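Local coordinates for 6-carboxyhexanoate--coa ligase (PDB 5FLG), which belongs to the 6-carboxyhexanoate--CoA ligase family and here holds phosphoaminophosphonic acid-adenylate ester, pimelic acid and magnesium, at residues Val11-Ser16 / Met62-Glu67; Gly30-Ile35 / Gly144-Arg149; Glu71-Ile76 / Pro249-Trp254; Gln77-His82 / Ala177-Val182. All coordinates share one frame; numbering follows the deposited sequence.

Interaction 1 of 4, residues Val11-Ser16 / Met62-Glu67; sequences VRMRAS and MQIQFE
Val-11 to Ser-16 and Met-62 to Glu-67 run antiparallel as adjacent strands, 167° between their directions and 4.6 Å between axes at closest. Arg-12/Gln-65 and Arg-14/Gln-63 are the hydrogen-bonded pairs; Arg-12 N gives to Gln-65 O and Gln-65 N returns to Arg-12 O, each over 2.8 Å. Val-11/Phe-66, Met-13/Ile-64 and Ala-15/Met-62 are non-hydrogen-bonded pairs whose side chains form one apolar face. There Met-13 CG, anti to its backbone N (chi1 177°), lies 4.0 Å from both Met-62 CG and Ile-64 CG1, and Val-11 CG2 sits 3.9 Å from Phe-66 CB. The other face is polar. Gln-65 lies alongside Arg-12 with amide and guanidinium planes 87° apart, and Arg-12 NH2 makes a weak bond of 2.9 Å to Gln-65 OE1. Water accepts from Arg-12 NE in the guanidinium plane. Glu-67 OE2 is a long salt-bridge partner, 3.7 Å from Arg-12 NH2, and also pairs with Arg-149. Gln-63 NE2 bonds Gln-65 OE1 of the second subunit. Helix 40-52 packs on the apolar face through Met-40, Leu-47 and Leu-48, strand 26-36 flanks strand 8-17, and beyond 62-67 the sheet continues antiparallel into the second subunit.

Interaction 2 of 4, residues Gly30-Ile35 / Gly144-Arg149; sequences GGERLI and GVRVSR. With ANP (phosphoaminophosphonic acid-adenylate ester), chain D.
Glu-32 and Arg-146 reach each other through bent side chains: Glu-32 CG stands between its backbone N and carbonyl carbon (chi1 37°) and the chain then bends at chi2, while Arg-146, with CG anti to its backbone N, bends at chi2 (79°). The guanidinium then takes the carboxylate side-on with two nitrogens. Arg-146 NE points almost straight at Glu-32 OE1, 3.1 Å away in the guanidinium plane, while Arg-146 NH2 meets the syn lone pair of Glu-32 OE2 at 3.0 Å from a tilted approach; the two flat groups are turned 43° from one another. A CB at Gly-30 would point at Arg-146 NH2 and collide with it; the bare backbone lets Arg-146 NH2 come to 3.3 Å from Gly-30 C.

This salt bridge is part of the nucleotide pocket, where a strand and an irregular loop converge on the phosphoaminophosphonic acid-adenylate ester. Its N7 lies over one face of the Arg-146 guanidinium, 3.0 Å above the plane and offset toward the rim. From the same group, Arg-146 NH1 donates to O2B of the ligand at 3.1 Å and Arg-146 NH2 donates to O1B at 3.2 Å, so one arginine touches both base and phosphate; NH1 is also hydrogen-bonded to Arg-124 O. The loop backbone reads the adenine edge: Val-147 N donates to ligand N1 over 2.8 Å, and ligand N6 donates to Val-147 O over 2.8 Å and weakly to Glu-32 OE2. Farther along, a water takes the N-H of Arg-149 and donates to Arg-33 O, and Leu-34 CD2 packs against Arg-149 O.

Interaction 3 of 4, residues Glu71-Ile76 / Pro249-Trp254; sequences ESIKTI and PILIEW
Ile-76 O is approached twice from the facing chain: Glu-253 N donates to it over 2.8 Å, and Ile-252 CA brings a CA-H...O contact at 3.3 Å. Lys-74 O is met in the same manner by Leu-251 N and Ile-250 CA. On the donor side, Ile-76 N bonds Leu-251 O at 3.0 Å, while Lys-74 N makes a longer bond to Pro-249 O. Lys-74 and Ile-76 therefore each straddle a residue of the other strand, the pattern of parallel pairing. Strands 74-76 and 250-252 belong to a small parallel sheet in which 250-252 is central, with 150-151 along its other edge; the directions of 74-76 and 250-252 differ by 33°.

On the face of Ile-250 and Ile-252, Ile-76 CG1 stands between its backbone N and carbonyl carbon (chi1 58°), and Ile-76 CG1 meets Ile-252 CD1 at 3.6 Å while Ile-76 CD1 meets Ile-250 CG2 at 3.8 Å. Arg-184, Lys-181 and Ser-180 of helix 170-184 pack on this side. Thr-75 shares the opposite face with Leu-251 and touches Glu-253 CB with its CG2 at 3.5 Å. Just before the strand, Ile-73 splits its branches: Ile-73 CD1 rests 3.6 Å from Pro-249 CB, and Ile-73 CG2 crosses to Leu-251 CG at 3.7 Å. Glu-71 CB packs on the Pro-249 ring, its carboxylate forming a salt bridge with Arg-149.

Interaction 4 of 4, residues Gln77-His82 / Ala177-Val182; sequences QPLPVH and ALASKV. With ANP (phosphoaminophosphonic acid-adenylate ester), chain D.
Pro-78 and Leu-79 pass Ser-180 as the loop leading into strand 81-84, an outer strand of the mixed sheet, crosses helix 170-184. It is a small, buried loop-on-helix contact.

One hydrogen bond joins the two segments. Leu-79 N donates to Ser-180 OG over 3.2 Å, nearly straight at 166°. The hydroxyl is also bonded to Leu-176 O, one helical turn earlier. With OG anti to the carbonyl carbon and beside the backbone N (chi1 -61°), the serine hydroxyl can serve both its own helix and the loop, and it gives a partner to a loop N-H in a buried spot. The helix keeps its regular backbone bonding around Ser-180, Lys-181 N to Ala-177 O at 3.0 Å and Val-182 N to Leu-178 O at 2.8 Å.

Van der Waals contacts fill in around that bond. Pro-78 CA sits 3.5 Å from Ser-180 OG, and Leu-79 CG lies 3.7 Å from that same oxygen. One branch of Leu-79 touches the neighbouring residue: CD1 comes to 3.9 Å from Ala-179 O and makes a looser apolar contact with Ala-179 CB. Leu-176 and Ser-183 of the helix also touch Leu-79, while Pro-78 packs on Ile-252, Trp-152 and Trp-254.

Ligand contact comes from another side of this helix, where Leu-178 belongs to the pocket of the phosphoaminophosphonic acid-adenylate ester, and Leu-178 CD1 lies 3.4 Å from C6 of its adenine.

Interaction 1 and strand 26-36 of interaction 2 lie in one sheet, the two contacts' centres 9 Å apart: Val-11 O and Arg-33 N lie 2.8 Å apart, a probable hydrogen bond. Interaction 2 is the hub of the group. It reaches interaction 3 through the salt bridge of Arg-149 NH1 with Glu-71 OE1 (2.7 Å), and interaction 4 through Lys-181 NZ, 2.8 Å from Ser-148 O. Interactions 2 and 4 both touch the phosphoaminophosphonic acid-adenylate ester, and the Arg-146 side chain is also about 4 Å from a magnesium ion. Interaction 4 is nested in the chain loop closed by interaction 3, with Ile-252 CG2 3.7 Å from Pro-78 CD. Interactions 1 and 4 lie on opposite sides of the chain's centre.

Interaction 1 of 4, residues Val11-Ser16 / Met62-Glu67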
# COMPACT_ATOMS: atom_id res chain seq x y z
N VAL A 11 -8.99 2.87 -4.31
CA VAL A 11 -7.60 3.29 -4.03
C VAL A 11 -7.58 3.92 -2.67
O VAL A 11 -8.32 4.88 -2.41
CB VAL A 11 -7.06 4.32 -5.06
CG1 VAL A 11 -5.56 4.48 -4.87
CG2 VAL A 11 -7.32 3.88 -6.48
N ARG A 12 -6.81 3.31 -1.76
CA ARG A 12 -6.79 3.72 -0.37
C ARG A 12 -5.39 4.04 0.09
O ARG A 12 -4.41 3.49 -0.42
CB ARG A 12 -7.34 2.59 0.52
CG ARG A 12 -8.84 2.38 0.35
CD ARG A 12 -9.34 1.28 1.29
NE ARG A 12 -8.81 -0.02 0.91
CZ ARG A 12 -8.81 -1.10 1.69
NH1 ARG A 12 -9.11 -0.98 2.98
NH2 ARG A 12 -8.47 -2.27 1.21
N MET A 13 -5.32 4.92 1.08
CA MET A 13 -4.07 5.39 1.62
C MET A 13 -4.23 5.58 3.11
O MET A 13 -5.19 6.18 3.56
CB MET A 13 -3.65 6.74 0.98
CG MET A 13 -2.37 7.35 1.56
SD MET A 13 -2.59 8.45 2.99
CE MET A 13 -3.51 9.80 2.29
N ARG A 14 -3.18 5.29 3.85
CA ARG A 14 -3.07 5.80 5.17
C ARG A 14 -1.63 6.13 5.51
O ARG A 14 -0.68 5.55 4.96
CB ARG A 14 -3.63 4.77 6.14
CG ARG A 14 -2.90 3.46 6.07
CD ARG A 14 -3.74 2.40 6.78
NE ARG A 14 -3.01 1.17 7.02
CZ ARG A 14 -3.55 -0.04 6.88
NH1 ARG A 14 -4.78 -0.20 6.40
NH2 ARG A 14 -2.82 -1.12 7.16
N ALA A 15 -1.47 7.03 6.47
CA ALA A 15 -0.16 7.51 6.80
C ALA A 15 -0.10 7.80 8.29
O ALA A 15 -1.07 8.28 8.87
CB ALA A 15 0.18 8.78 6.00
N SER A 16 1.08 7.60 8.86
CA SER A 16 1.28 7.83 10.27
C SER A 16 2.70 8.26 10.57
O SER A 16 3.56 8.18 9.72
CB SER A 16 0.94 6.56 11.05
OG SER A 16 1.72 5.49 10.57
N MET A 62 3.64 5.04 5.25
CA MET A 62 2.46 5.21 4.41
C MET A 62 2.24 3.98 3.57
O MET A 62 3.19 3.34 3.13
CB MET A 62 2.59 6.46 3.53
CG MET A 62 1.38 6.73 2.65
SD MET A 62 1.60 8.10 1.47
CE MET A 62 2.18 9.38 2.59
N GLN A 63 0.97 3.62 3.42
CA GLN A 63 0.53 2.59 2.51
C GLN A 63 -0.46 3.15 1.51
O GLN A 63 -1.40 3.85 1.87
CB GLN A 63 -0.19 1.49 3.28
CG GLN A 63 0.67 0.82 4.32
CD GLN A 63 -0.02 -0.39 4.97
OE1 GLN A 63 -1.07 -0.27 5.60
NE2 GLN A 63 0.62 -1.55 4.86
N ILE A 64 -0.38 2.69 0.27
CA ILE A 64 -1.34 3.06 -0.76
C ILE A 64 -1.62 1.78 -1.48
O ILE A 64 -0.71 1.03 -1.79
CB ILE A 64 -0.75 4.07 -1.80
CG1 ILE A 64 -0.22 5.31 -1.12
CG2 ILE A 64 -1.82 4.44 -2.79
CD1 ILE A 64 0.22 6.43 -2.07
N GLN A 65 -2.90 1.49 -1.69
CA GLN A 65 -3.30 0.24 -2.28
C GLN A 65 -4.41 0.50 -3.31
O GLN A 65 -5.28 1.33 -3.08
CB GLN A 65 -3.79 -0.69 -1.18
CG GLN A 65 -4.50 -1.94 -1.68
CD GLN A 65 -5.18 -2.73 -0.57
OE1 GLN A 65 -6.38 -3.00 -0.63
NE2 GLN A 65 -4.40 -3.11 0.43
N PHE A 66 -4.45 -0.30 -4.36
CA PHE A 66 -5.61 -0.34 -5.22
C PHE A 66 -6.05 -1.74 -5.52
O PHE A 66 -5.24 -2.67 -5.48
CB PHE A 66 -5.43 0.50 -6.51
CG PHE A 66 -4.59 -0.15 -7.55
CD1 PHE A 66 -5.08 -1.23 -8.28
CD2 PHE A 66 -3.41 0.47 -7.98
CE1 PHE A 66 -4.31 -1.80 -9.28
CE2 PHE A 66 -2.70 -0.02 -9.07
CZ PHE A 66 -3.15 -1.16 -9.72
N GLU A 67 -7.35 -1.90 -5.72
CA GLU A 67 -7.93 -3.18 -6.07
C GLU A 67 -9.21 -3.00 -6.83
O GLU A 67 -9.95 -2.06 -6.62
CB GLU A 67 -8.23 -4.00 -4.81
CG GLU A 67 -9.41 -3.46 -4.02
CD GLU A 67 -9.54 -4.05 -2.63
OE1 GLU A 67 -9.00 -5.16 -2.38
OE2 GLU A 67 -10.24 -3.42 -1.80
O HOH W 1 -7.86 -0.54 -1.88

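Interaction 2 of 4, residues Gly30-Ile35 / Gly144-Arg149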
# COMPACT_ATOMS: atom_id res chain seq x y z
N GLY A 30 -5.60 9.81 6.03
CA GLY A 30 -6.20 8.67 5.36
C GLY A 30 -6.99 9.15 4.16
O GLY A 30 -7.53 10.24 4.17
N GLY A 31 -7.07 8.36 3.11
CA GLY A 31 -7.94 8.72 2.01
C GLY A 31 -8.52 7.51 1.32
O GLY A 31 -7.94 6.42 1.33
N GLU A 32 -9.62 7.73 0.61
CA GLU A 32 -10.18 6.67 -0.20
C GLU A 32 -10.82 7.18 -1.44
O GLU A 32 -11.40 8.23 -1.43
CB GLU A 32 -11.19 5.85 0.65
CG GLU A 32 -11.99 6.70 1.60
CD GLU A 32 -11.27 6.97 2.91
OE1 GLU A 32 -10.70 6.02 3.49
OE2 GLU A 32 -11.37 8.12 3.41
N ARG A 33 -10.67 6.47 -2.54
CA ARG A 33 -11.09 6.98 -3.83
C ARG A 33 -11.65 5.79 -4.58
O ARG A 33 -11.38 4.66 -4.23
CB ARG A 33 -9.90 7.57 -4.64
CG ARG A 33 -9.24 8.78 -3.97
CD ARG A 33 -10.12 10.04 -3.98
NE ARG A 33 -10.42 10.42 -5.37
CZ ARG A 33 -9.56 11.03 -6.19
NH1 ARG A 33 -8.38 11.43 -5.75
NH2 ARG A 33 -9.88 11.22 -7.46
N LEU A 34 -12.51 6.07 -5.54
CA LEU A 34 -13.04 5.05 -6.42
C LEU A 34 -13.01 5.57 -7.87
O LEU A 34 -13.69 6.50 -8.20
CB LEU A 34 -14.46 4.74 -5.97
CG LEU A 34 -15.23 3.67 -6.71
CD1 LEU A 34 -14.63 2.32 -6.38
CD2 LEU A 34 -16.71 3.72 -6.30
N ILE A 35 -12.29 4.88 -8.75
CA ILE A 35 -11.91 5.48 -10.02
C ILE A 35 -11.76 4.46 -11.12
O ILE A 35 -11.52 3.28 -10.88
CB ILE A 35 -10.54 6.19 -9.91
CG1 ILE A 35 -9.50 5.22 -9.34
CG2 ILE A 35 -10.68 7.44 -9.06
CD1 ILE A 35 -8.08 5.50 -9.84
N GLY A 144 -11.40 2.05 14.49
CA GLY A 144 -12.63 2.61 14.04
C GLY A 144 -13.11 1.94 12.78
O GLY A 144 -12.51 0.98 12.33
N VAL A 145 -14.27 2.36 12.29
CA VAL A 145 -14.82 1.80 11.08
C VAL A 145 -14.51 2.77 9.98
O VAL A 145 -14.84 3.95 10.09
CB VAL A 145 -16.35 1.61 11.20
CG1 VAL A 145 -16.95 1.23 9.85
CG2 VAL A 145 -16.68 0.54 12.24
N ARG A 146 -13.89 2.29 8.91
CA ARG A 146 -13.39 3.19 7.87
C ARG A 146 -14.25 3.05 6.63
O ARG A 146 -14.23 2.04 5.97
CB ARG A 146 -11.94 2.90 7.55
CG ARG A 146 -11.28 4.00 6.69
CD ARG A 146 -10.86 5.25 7.48
NE ARG A 146 -10.46 6.31 6.54
CZ ARG A 146 -9.96 7.51 6.85
NH1 ARG A 146 -9.77 7.88 8.11
NH2 ARG A 146 -9.73 8.40 5.86
N VAL A 147 -15.05 4.05 6.35
CA VAL A 147 -15.90 4.05 5.18
C VAL A 147 -15.04 4.17 3.93
O VAL A 147 -14.11 4.98 3.88
CB VAL A 147 -16.89 5.21 5.25
CG1 VAL A 147 -17.81 5.20 4.03
CG2 VAL A 147 -17.71 5.11 6.54
N SER A 148 -15.29 3.29 2.98
CA SER A 148 -14.45 3.19 1.83
C SER A 148 -15.30 3.08 0.55
O SER A 148 -16.52 2.88 0.62
CB SER A 148 -13.56 1.99 2.02
OG SER A 148 -12.57 1.93 1.03
N ARG A 149 -14.65 3.18 -0.60
CA ARG A 149 -15.26 2.88 -1.90
C ARG A 149 -16.37 3.85 -2.20
O ARG A 149 -17.45 3.45 -2.66
CB ARG A 149 -15.81 1.47 -1.92
CG ARG A 149 -14.71 0.45 -1.89
CD ARG A 149 -15.29 -0.94 -1.87
NE ARG A 149 -14.21 -1.92 -1.95
CZ ARG A 149 -14.37 -3.14 -2.45
NH1 ARG A 149 -15.58 -3.55 -2.82
NH2 ARG A 149 -13.32 -3.93 -2.55
PG ANP D . -7.22 13.72 6.11
O1G ANP D . -5.93 13.56 5.36
O2G ANP D . -7.19 14.90 7.04
O3G ANP D . -8.46 13.71 5.28
PB ANP D . -8.75 11.70 7.65
O1B ANP D . -9.64 11.52 6.47
O2B ANP D . -8.33 10.59 8.54
N3B ANP D . -7.24 12.33 7.10
PA ANP D . -10.51 13.90 8.23
O1A ANP D . -10.27 15.21 8.84
O2A ANP D . -10.89 13.73 6.79
O3A ANP D . -9.33 12.87 8.61
O5' ANP D . -11.72 13.25 9.15
C5' ANP D . -11.83 13.57 10.51
C4' ANP D . -12.08 12.30 11.31
O4' ANP D . -13.23 11.63 10.79
C3' ANP D . -10.92 11.32 11.20
O3' ANP D . -9.98 11.49 12.26
C2' ANP D . -11.60 9.99 11.36
O2' ANP D . -11.85 9.76 12.75
C1' ANP D . -12.91 10.24 10.67
N9 ANP D . -12.80 9.79 9.28
C8 ANP D . -12.14 10.40 8.23
N7 ANP D . -12.35 9.72 7.08
C5 ANP D . -13.12 8.64 7.41
C6 ANP D . -13.69 7.47 6.71
N6 ANP D . -13.48 7.26 5.41
N1 ANP D . -14.45 6.60 7.41
C2 ANP D . -14.66 6.76 8.72
N3 ANP D . -14.24 7.82 9.43
C4 ANP D . -13.40 8.70 8.85
O HOH W 2 -11.97 3.34 -1.74

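Interaction 3 of 4, residues Glu71-Ile76 / Pro249-Trp254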
# COMPACT_ATOMS: atom_id res chain seq x y z
N GLU A 71 -18.27 -5.50 -7.09
CA GLU A 71 -19.68 -5.18 -6.87
C GLU A 71 -20.04 -4.08 -7.85
O GLU A 71 -19.18 -3.26 -8.24
CB GLU A 71 -19.91 -4.72 -5.43
CG GLU A 71 -19.58 -5.76 -4.34
CD GLU A 71 -18.09 -6.05 -4.17
OE1 GLU A 71 -17.24 -5.12 -4.30
OE2 GLU A 71 -17.74 -7.23 -3.94
N SER A 72 -21.29 -4.04 -8.29
CA SER A 72 -21.70 -3.01 -9.25
C SER A 72 -21.88 -1.67 -8.53
O SER A 72 -22.25 -1.64 -7.35
CB SER A 72 -23.00 -3.41 -9.95
OG SER A 72 -23.98 -3.65 -8.96
N ILE A 73 -21.47 -0.59 -9.20
CA ILE A 73 -21.44 0.73 -8.62
C ILE A 73 -22.82 1.31 -8.61
O ILE A 73 -23.54 1.22 -9.57
CB ILE A 73 -20.57 1.71 -9.46
CG1 ILE A 73 -19.23 1.07 -9.82
CG2 ILE A 73 -20.33 3.01 -8.72
CD1 ILE A 73 -18.47 0.52 -8.64
N LYS A 74 -23.13 2.05 -7.57
CA LYS A 74 -24.39 2.73 -7.49
C LYS A 74 -24.06 4.20 -7.45
O LYS A 74 -23.22 4.62 -6.64
CB LYS A 74 -25.09 2.34 -6.19
CG LYS A 74 -26.30 3.21 -5.89
CD LYS A 74 -27.31 3.16 -7.03
CE LYS A 74 -28.56 3.94 -6.66
NZ LYS A 74 -29.77 3.37 -7.30
N THR A 75 -24.91 4.98 -8.09
CA THR A 75 -24.73 6.42 -8.16
C THR A 75 -25.88 7.07 -7.45
O THR A 75 -26.99 6.82 -7.79
CB THR A 75 -24.69 6.87 -9.65
OG1 THR A 75 -23.51 6.32 -10.24
CG2 THR A 75 -24.67 8.34 -9.79
N ILE A 76 -25.57 8.03 -6.57
CA ILE A 76 -26.55 8.78 -5.82
C ILE A 76 -26.27 10.26 -5.86
O ILE A 76 -25.16 10.70 -6.21
CB ILE A 76 -26.57 8.37 -4.34
CG1 ILE A 76 -25.20 8.56 -3.72
CG2 ILE A 76 -27.02 6.92 -4.17
CD1 ILE A 76 -25.18 8.38 -2.22
N PRO A 249 -19.92 0.16 -3.09
CA PRO A 249 -19.31 1.23 -3.86
C PRO A 249 -20.31 2.28 -4.30
O PRO A 249 -21.39 1.96 -4.78
CB PRO A 249 -18.68 0.52 -5.06
CG PRO A 249 -19.37 -0.79 -5.17
CD PRO A 249 -19.96 -1.12 -3.83
N ILE A 250 -19.97 3.54 -4.08
CA ILE A 250 -20.85 4.64 -4.28
C ILE A 250 -20.11 5.72 -5.08
O ILE A 250 -18.98 6.08 -4.76
CB ILE A 250 -21.28 5.22 -2.94
CG1 ILE A 250 -22.17 4.21 -2.19
CG2 ILE A 250 -22.06 6.50 -3.15
CD1 ILE A 250 -23.61 4.23 -2.64
N LEU A 251 -20.74 6.20 -6.14
CA LEU A 251 -20.31 7.44 -6.78
C LEU A 251 -21.37 8.51 -6.58
O LEU A 251 -22.56 8.23 -6.66
CB LEU A 251 -20.10 7.24 -8.27
CG LEU A 251 -18.88 6.43 -8.66
CD1 LEU A 251 -18.86 6.21 -10.17
CD2 LEU A 251 -17.59 7.09 -8.19
N ILE A 252 -20.93 9.73 -6.28
CA ILE A 252 -21.83 10.84 -6.17
C ILE A 252 -21.98 11.51 -7.56
O ILE A 252 -20.99 11.82 -8.22
CB ILE A 252 -21.33 11.86 -5.17
CG1 ILE A 252 -21.03 11.20 -3.84
CG2 ILE A 252 -22.32 12.99 -5.04
CD1 ILE A 252 -22.26 10.60 -3.17
N GLU A 253 -23.20 11.74 -7.99
CA GLU A 253 -23.43 12.53 -9.18
C GLU A 253 -24.59 13.44 -8.90
O GLU A 253 -25.71 12.98 -8.67
CB GLU A 253 -23.74 11.67 -10.39
CG GLU A 253 -23.71 12.47 -11.68
CD GLU A 253 -24.46 11.82 -12.83
OE1 GLU A 253 -24.33 10.58 -13.01
OE2 GLU A 253 -25.12 12.57 -13.59
N TRP A 254 -24.30 14.73 -8.85
CA TRP A 254 -25.36 15.70 -8.68
C TRP A 254 -26.00 16.03 -10.02
O TRP A 254 -25.30 16.20 -11.01
CB TRP A 254 -24.80 16.93 -8.06
CG TRP A 254 -25.71 18.08 -8.12
CD1 TRP A 254 -26.79 18.30 -7.33
CD2 TRP A 254 -25.60 19.21 -8.98
NE1 TRP A 254 -27.37 19.50 -7.66
CE2 TRP A 254 -26.64 20.09 -8.65
CE3 TRP A 254 -24.69 19.59 -9.97
CZ2 TRP A 254 -26.79 21.33 -9.26
CZ3 TRP A 254 -24.86 20.82 -10.59
CH2 TRP A 254 -25.92 21.66 -10.25

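Interaction 4 of 4, residues Gln77-His82 / Ala177-Val182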
# COMPACT_ATOMS: atom_id res chain seq x y z
N GLN A 77 -27.30 11.04 -5.56
CA GLN A 77 -27.20 12.46 -5.29
C GLN A 77 -26.56 12.77 -3.96
O GLN A 77 -26.61 11.96 -3.04
CB GLN A 77 -28.58 13.10 -5.26
CG GLN A 77 -29.35 12.98 -6.56
CD GLN A 77 -28.96 14.04 -7.57
OE1 GLN A 77 -28.74 13.72 -8.72
NE2 GLN A 77 -28.91 15.32 -7.16
N PRO A 78 -25.80 13.88 -3.90
CA PRO A 78 -25.34 14.37 -2.62
C PRO A 78 -26.54 14.80 -1.81
O PRO A 78 -27.56 15.20 -2.35
CB PRO A 78 -24.46 15.58 -2.99
CG PRO A 78 -25.04 16.07 -4.27
CD PRO A 78 -25.53 14.84 -5.00
N LEU A 79 -26.41 14.73 -0.50
CA LEU A 79 -27.35 15.39 0.39
C LEU A 79 -27.46 16.85 0.03
O LEU A 79 -26.47 17.50 -0.28
CB LEU A 79 -26.88 15.25 1.85
CG LEU A 79 -26.82 13.84 2.41
CD1 LEU A 79 -26.05 13.84 3.72
CD2 LEU A 79 -28.21 13.22 2.61
N PRO A 80 -28.67 17.41 0.22
CA PRO A 80 -28.85 18.86 0.35
C PRO A 80 -28.03 19.49 1.47
O PRO A 80 -27.88 18.91 2.55
CB PRO A 80 -30.34 19.01 0.65
CG PRO A 80 -30.79 17.67 1.15
CD PRO A 80 -29.84 16.62 0.65
N VAL A 81 -27.32 20.58 1.13
CA VAL A 81 -26.43 21.23 2.05
C VAL A 81 -27.03 22.53 2.59
O VAL A 81 -27.65 23.29 1.88
CB VAL A 81 -25.13 21.56 1.33
CG1 VAL A 81 -24.25 22.45 2.18
CG2 VAL A 81 -24.42 20.27 0.97
N HIS A 82 -26.76 22.81 3.86
CA HIS A 82 -27.05 24.10 4.46
C HIS A 82 -25.86 24.49 5.37
O HIS A 82 -25.29 23.64 6.07
CB HIS A 82 -28.35 24.04 5.28
CG HIS A 82 -28.71 25.35 5.91
ND1 HIS A 82 -28.89 26.51 5.17
CD2 HIS A 82 -28.80 25.72 7.21
CE1 HIS A 82 -29.05 27.53 5.99
NE2 HIS A 82 -29.02 27.08 7.23
N ALA A 177 -19.20 13.33 0.17
CA ALA A 177 -19.31 12.00 -0.42
C ALA A 177 -19.50 10.95 0.66
O ALA A 177 -20.36 10.03 0.51
CB ALA A 177 -18.11 11.66 -1.25
N LEU A 178 -18.67 11.04 1.70
CA LEU A 178 -18.79 10.13 2.84
C LEU A 178 -20.17 10.21 3.48
O LEU A 178 -20.80 9.19 3.74
CB LEU A 178 -17.70 10.43 3.87
CG LEU A 178 -17.60 9.42 5.02
CD1 LEU A 178 -16.20 9.46 5.64
CD2 LEU A 178 -18.65 9.72 6.07
N ALA A 179 -20.56 11.43 3.84
CA ALA A 179 -21.78 11.63 4.53
C ALA A 179 -22.97 11.15 3.73
O ALA A 179 -23.91 10.64 4.31
CB ALA A 179 -21.97 13.06 4.95
N SER A 180 -22.95 11.39 2.42
CA SER A 180 -24.02 10.89 1.58
C SER A 180 -24.10 9.36 1.53
O SER A 180 -25.18 8.76 1.60
CB SER A 180 -23.88 11.47 0.17
OG SER A 180 -23.97 12.87 0.24
N LYS A 181 -22.96 8.71 1.37
CA LYS A 181 -22.96 7.26 1.44
C LYS A 181 -23.48 6.77 2.78
O LYS A 181 -24.35 5.89 2.84
CB LYS A 181 -21.58 6.68 1.21
CG LYS A 181 -21.51 5.23 1.65
CD LYS A 181 -20.34 4.47 1.05
CE LYS A 181 -20.18 3.16 1.77
NZ LYS A 181 -19.16 2.28 1.17
N VAL A 182 -22.98 7.37 3.86
CA VAL A 182 -23.31 6.91 5.18
C VAL A 182 -24.80 7.13 5.45
O VAL A 182 -25.47 6.26 5.99
CB VAL A 182 -22.44 7.60 6.23
CG1 VAL A 182 -22.96 7.32 7.63
CG2 VAL A 182 -21.01 7.11 6.11
PG ANP D . -7.22 13.72 6.11
O1G ANP D . -5.93 13.56 5.36
O2G ANP D . -7.19 14.90 7.04
O3G ANP D . -8.46 13.71 5.28
PB ANP D . -8.75 11.70 7.65
O1B ANP D . -9.64 11.52 6.47
O2B ANP D . -8.33 10.59 8.54
N3B ANP D . -7.24 12.33 7.10
PA ANP D . -10.51 13.90 8.23
O1A ANP D . -10.27 15.21 8.84
O2A ANP D . -10.89 13.73 6.79
O3A ANP D . -9.33 12.87 8.61
O5' ANP D . -11.72 13.25 9.15
C5' ANP D . -11.83 13.57 10.51
C4' ANP D . -12.08 12.30 11.31
O4' ANP D . -13.23 11.63 10.79
C3' ANP D . -10.92 11.32 11.20
O3' ANP D . -9.98 11.49 12.26
C2' ANP D . -11.60 9.99 11.36
O2' ANP D . -11.85 9.76 12.75
C1' ANP D . -12.91 10.24 10.67
N9 ANP D . -12.80 9.79 9.28
C8 ANP D . -12.14 10.40 8.23
N7 ANP D . -12.35 9.72 7.08
C5 ANP D . -13.12 8.64 7.41
C6 ANP D . -13.69 7.47 6.71
N6 ANP D . -13.48 7.26 5.41
N1 ANP D . -14.45 6.60 7.41
C2 ANP D . -14.66 6.76 8.72
N3 ANP D . -14.24 7.82 9.43
C4 ANP D . -13.40 8.70 8.85